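PDB 3QQW: putative citrate lyase from Ralstonia eutropha, which probably acts as a magnesium-dependent lyase of the citrate lyase family, perhaps cleaving (S)-citramalyl-CoA. Local coordinates for residues 197-202 and 241-246. Numbering follows the deposited sequence.
Sequences GQFEHA and CRARNE
The Phe199 ring is sandwiched: Arg242 CB stands over the centre of one face, while the side-chain amide carbon CD of Gln198 sits off toward the rim of the other. This pairing ties the loop before helix 202-217 to helix 233-247, on the outer layer of a TIM barrel, away from the predicted substrate and magnesium sites. Arg242 CB makes a CH-pi contact, 3.7 Å from the Phe199 ring centroid and 9° off the normal. In turn, one face of the Arg242 guanidinium has Phe199 CB over its centre, 3.6 Å from Arg242 CZ, and its in-plane edge receives Glu200 OE2 and Glu246 OE1. The bend at chi3 (69°) swings NE and the guanidinium over Phe199 CB; Arg242 CD lies 3.6 Å from Phe199 CD2. Ala243 CB adds a looser apolar touch to the ring, and His224, at the end of strand 221-224, lies nearly parallel to it. Glu200, Arg242 and Glu246 form a salt-bridge network in which two carboxylates share one guanidinium. Glu246 OE1 accepts from Arg242 NH2 at 2.9 Å through its syn lone pair. NH1 and NH2 converge end-on upon Glu200 OE2: NH2 meets its anti lone pair, whereas Arg242 NH1, 3.1 Å from OE2, approaches from above the carboxylate plane, 42° out of it.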
ATOM      1  N   GLY C 197     -15.197  -6.756   9.427  1.00 51.48           N
ATOM      2  CA  GLY C 197     -13.903  -7.322   9.037  1.00 50.33           C
ATOM      3  C   GLY C 197     -13.454  -7.085   7.606  1.00 53.96           C
ATOM      4  O   GLY C 197     -12.263  -6.873   7.353  1.00 55.92           O
ATOM      5  N   GLN C 198     -14.390  -7.110   6.658  1.00 46.46           N
ATOM      6  CA  GLN C 198     -14.094  -6.906   5.234  1.00 42.96           C
ATOM      7  C   GLN C 198     -13.668  -5.464   4.938  1.00 43.37           C
ATOM      8  O   GLN C 198     -13.154  -5.186   3.843  1.00 39.29           O
ATOM      9  CB  GLN C 198     -15.288  -7.301   4.368  1.00 43.50           C
ATOM     10  CG  GLN C 198     -16.594  -6.572   4.694  1.00 37.35           C
ATOM     11  CD  GLN C 198     -17.394  -6.369   3.427  1.00 50.11           C
ATOM     12  OE1 GLN C 198     -16.867  -6.349   2.300  1.00 39.33           O
ATOM     13  NE2 GLN C 198     -18.684  -6.240   3.577  1.00 40.08           N
ATOM     14  N   PHE C 199     -13.840  -4.565   5.935  1.00 39.75           N
ATOM     15  CA  PHE C 199     -13.461  -3.160   5.839  1.00 38.42           C
ATOM     16  C   PHE C 199     -12.300  -2.830   6.772  1.00 45.32           C
ATOM     17  O   PHE C 199     -11.871  -1.669   6.815  1.00 45.72           O
ATOM     18  CB  PHE C 199     -14.667  -2.282   6.196  1.00 40.63           C
ATOM     19  CG  PHE C 199     -15.831  -2.365   5.239  1.00 41.81           C
ATOM     20  CD1 PHE C 199     -15.705  -1.928   3.919  1.00 43.17           C
ATOM     21  CD2 PHE C 199     -17.085  -2.784   5.678  1.00 43.04           C
ATOM     22  CE1 PHE C 199     -16.801  -1.984   3.041  1.00 43.39           C
ATOM     23  CE2 PHE C 199     -18.175  -2.817   4.803  1.00 44.57           C
ATOM     24  CZ  PHE C 199     -18.028  -2.434   3.494  1.00 40.70           C
ATOM     25  N   GLU C 200     -11.803  -3.836   7.533  1.00 44.90           N
ATOM     26  CA  GLU C 200     -10.808  -3.630   8.588  1.00 47.23           C
ATOM     27  C   GLU C 200      -9.600  -4.581   8.563  1.00 52.45           C
ATOM     28  O   GLU C 200      -8.529  -4.170   9.022  1.00 54.58           O
ATOM     29  CB  GLU C 200     -11.479  -3.709   9.961  1.00 50.63           C
ATOM     30  CG  GLU C 200     -12.377  -2.504  10.217  1.00 63.42           C
ATOM     31  CD  GLU C 200     -13.427  -2.642  11.301  1.00 82.48           C
ATOM     32  OE1 GLU C 200     -13.343  -3.590  12.116  1.00 80.89           O
ATOM     33  OE2 GLU C 200     -14.326  -1.774  11.350  1.00 75.36           O
ATOM     34  N   HIS C 201      -9.744  -5.819   8.051  1.00 46.80           N
ATOM     35  CA  HIS C 201      -8.615  -6.756   7.951  1.00 45.52           C
ATOM     36  C   HIS C 201      -7.556  -6.121   7.041  1.00 46.73           C
ATOM     37  O   HIS C 201      -7.883  -5.674   5.937  1.00 45.73           O
ATOM     38  CB  HIS C 201      -9.074  -8.129   7.426  1.00 45.77           C
ATOM     39  CG  HIS C 201      -8.009  -9.182   7.453  1.00 49.34           C
ATOM     40  ND1 HIS C 201      -6.998  -9.234   6.494  1.00 49.97           N
ATOM     41  CD2 HIS C 201      -7.826 -10.193   8.331  1.00 53.20           C
ATOM     42  CE1 HIS C 201      -6.238 -10.268   6.824  1.00 50.56           C
ATOM     43  NE2 HIS C 201      -6.693 -10.875   7.923  1.00 53.08           N
ATOM     44  N   ALA C 202      -6.316  -6.039   7.531  1.00 42.51           N
ATOM     45  CA  ALA C 202      -5.187  -5.395   6.863  1.00 41.06           C
ATOM     46  C   ALA C 202      -5.026  -5.808   5.398  1.00 43.92           C
ATOM     47  O   ALA C 202      -4.781  -4.937   4.563  1.00 43.15           O
ATOM     48  CB  ALA C 202      -3.910  -5.684   7.628  1.00 42.56           C
ATOM     49  N   CYS C 241     -22.379   2.480   2.282  1.00 48.87           N
ATOM     50  CA  CYS C 241     -21.826   3.734   2.826  1.00 50.89           C
ATOM     51  C   CYS C 241     -20.339   3.585   3.211  1.00 53.63           C
ATOM     52  O   CYS C 241     -19.568   4.489   2.904  1.00 53.96           O
ATOM     53  CB  CYS C 241     -22.654   4.248   3.997  1.00 54.50           C
ATOM     54  SG  CYS C 241     -24.233   5.006   3.501  1.00 60.80           S
ATOM     55  N   ARG C 242     -19.924   2.457   3.837  1.00 48.10           N
ATOM     56  CA  ARG C 242     -18.515   2.248   4.204  1.00 47.26           C
ATOM     57  C   ARG C 242     -17.670   2.164   2.957  1.00 49.42           C
ATOM     58  O   ARG C 242     -16.620   2.805   2.885  1.00 48.67           O
ATOM     59  CB  ARG C 242     -18.308   0.990   5.067  1.00 47.69           C
ATOM     60  CG  ARG C 242     -18.864   1.126   6.485  1.00 57.72           C
ATOM     61  CD  ARG C 242     -18.220   0.148   7.454  1.00 57.32           C
ATOM     62  NE  ARG C 242     -16.815   0.465   7.730  1.00 57.11           N
ATOM     63  CZ  ARG C 242     -16.086  -0.114   8.689  1.00 67.11           C
ATOM     64  NH1 ARG C 242     -16.614  -1.066   9.454  1.00 41.75           N
ATOM     65  NH2 ARG C 242     -14.821   0.244   8.879  1.00 42.12           N
ATOM     66  N   ALA C 243     -18.143   1.405   1.939  1.00 44.92           N
ATOM     67  CA  ALA C 243     -17.412   1.246   0.682  1.00 42.59           C
ATOM     68  C   ALA C 243     -17.312   2.584  -0.026  1.00 46.70           C
ATOM     69  O   ALA C 243     -16.228   2.932  -0.509  1.00 47.55           O
ATOM     70  CB  ALA C 243     -18.100   0.220  -0.204  1.00 42.08           C
ATOM     71  N   ARG C 244     -18.419   3.360  -0.023  1.00 42.17           N
ATOM     72  CA  ARG C 244     -18.465   4.665  -0.659  1.00 42.33           C
ATOM     73  C   ARG C 244     -17.602   5.719   0.062  1.00 47.53           C
ATOM     74  O   ARG C 244     -16.791   6.374  -0.583  1.00 48.57           O
ATOM     75  CB  ARG C 244     -19.907   5.170  -0.758  1.00 42.17           C
ATOM     76  CG  ARG C 244     -20.007   6.456  -1.537  1.00 41.55           C
ATOM     77  CD  ARG C 244     -21.112   7.323  -1.067  1.00 56.40           C
ATOM     78  NE  ARG C 244     -21.240   8.480  -1.949  1.00 63.68           N
ATOM     79  CZ  ARG C 244     -22.288   9.295  -1.960  1.00 82.32           C
ATOM     80  NH1 ARG C 244     -23.302   9.097  -1.125  1.00 73.07           N
ATOM     81  NH2 ARG C 244     -22.329  10.318  -2.800  1.00 74.71           N
ATOM     82  N   ASN C 245     -17.777   5.882   1.375  1.00 44.00           N
ATOM     83  CA  ASN C 245     -17.139   6.948   2.129  1.00 45.05           C
ATOM     84  C   ASN C 245     -15.779   6.647   2.764  1.00 50.01           C
ATOM     85  O   ASN C 245     -15.068   7.604   3.079  1.00 51.28           O
ATOM     86  CB  ASN C 245     -18.089   7.441   3.194  1.00 43.59           C
ATOM     87  CG  ASN C 245     -19.380   7.968   2.604  1.00 63.62           C
ATOM     88  OD1 ASN C 245     -20.462   7.621   3.071  1.00 65.65           O
ATOM     89  ND2 ASN C 245     -19.307   8.762   1.524  1.00 50.86           N
ATOM     90  N   GLU C 246     -15.406   5.373   2.955  1.00 45.32           N
ATOM     91  CA  GLU C 246     -14.103   5.059   3.555  1.00 45.24           C
ATOM     92  C   GLU C 246     -13.100   4.533   2.523  1.00 48.40           C
ATOM     93  O   GLU C 246     -11.890   4.636   2.749  1.00 49.26           O
ATOM     94  CB  GLU C 246     -14.244   4.020   4.680  1.00 47.30           C
ATOM     95  CG  GLU C 246     -15.079   4.457   5.871  1.00 58.34           C
ATOM     96  CD  GLU C 246     -15.292   3.369   6.908  1.00 90.23           C
ATOM     97  OE1 GLU C 246     -14.323   2.636   7.233  1.00 77.37           O
ATOM     98  OE2 GLU C 246     -16.434   3.264   7.412  1.00 93.87           O
TER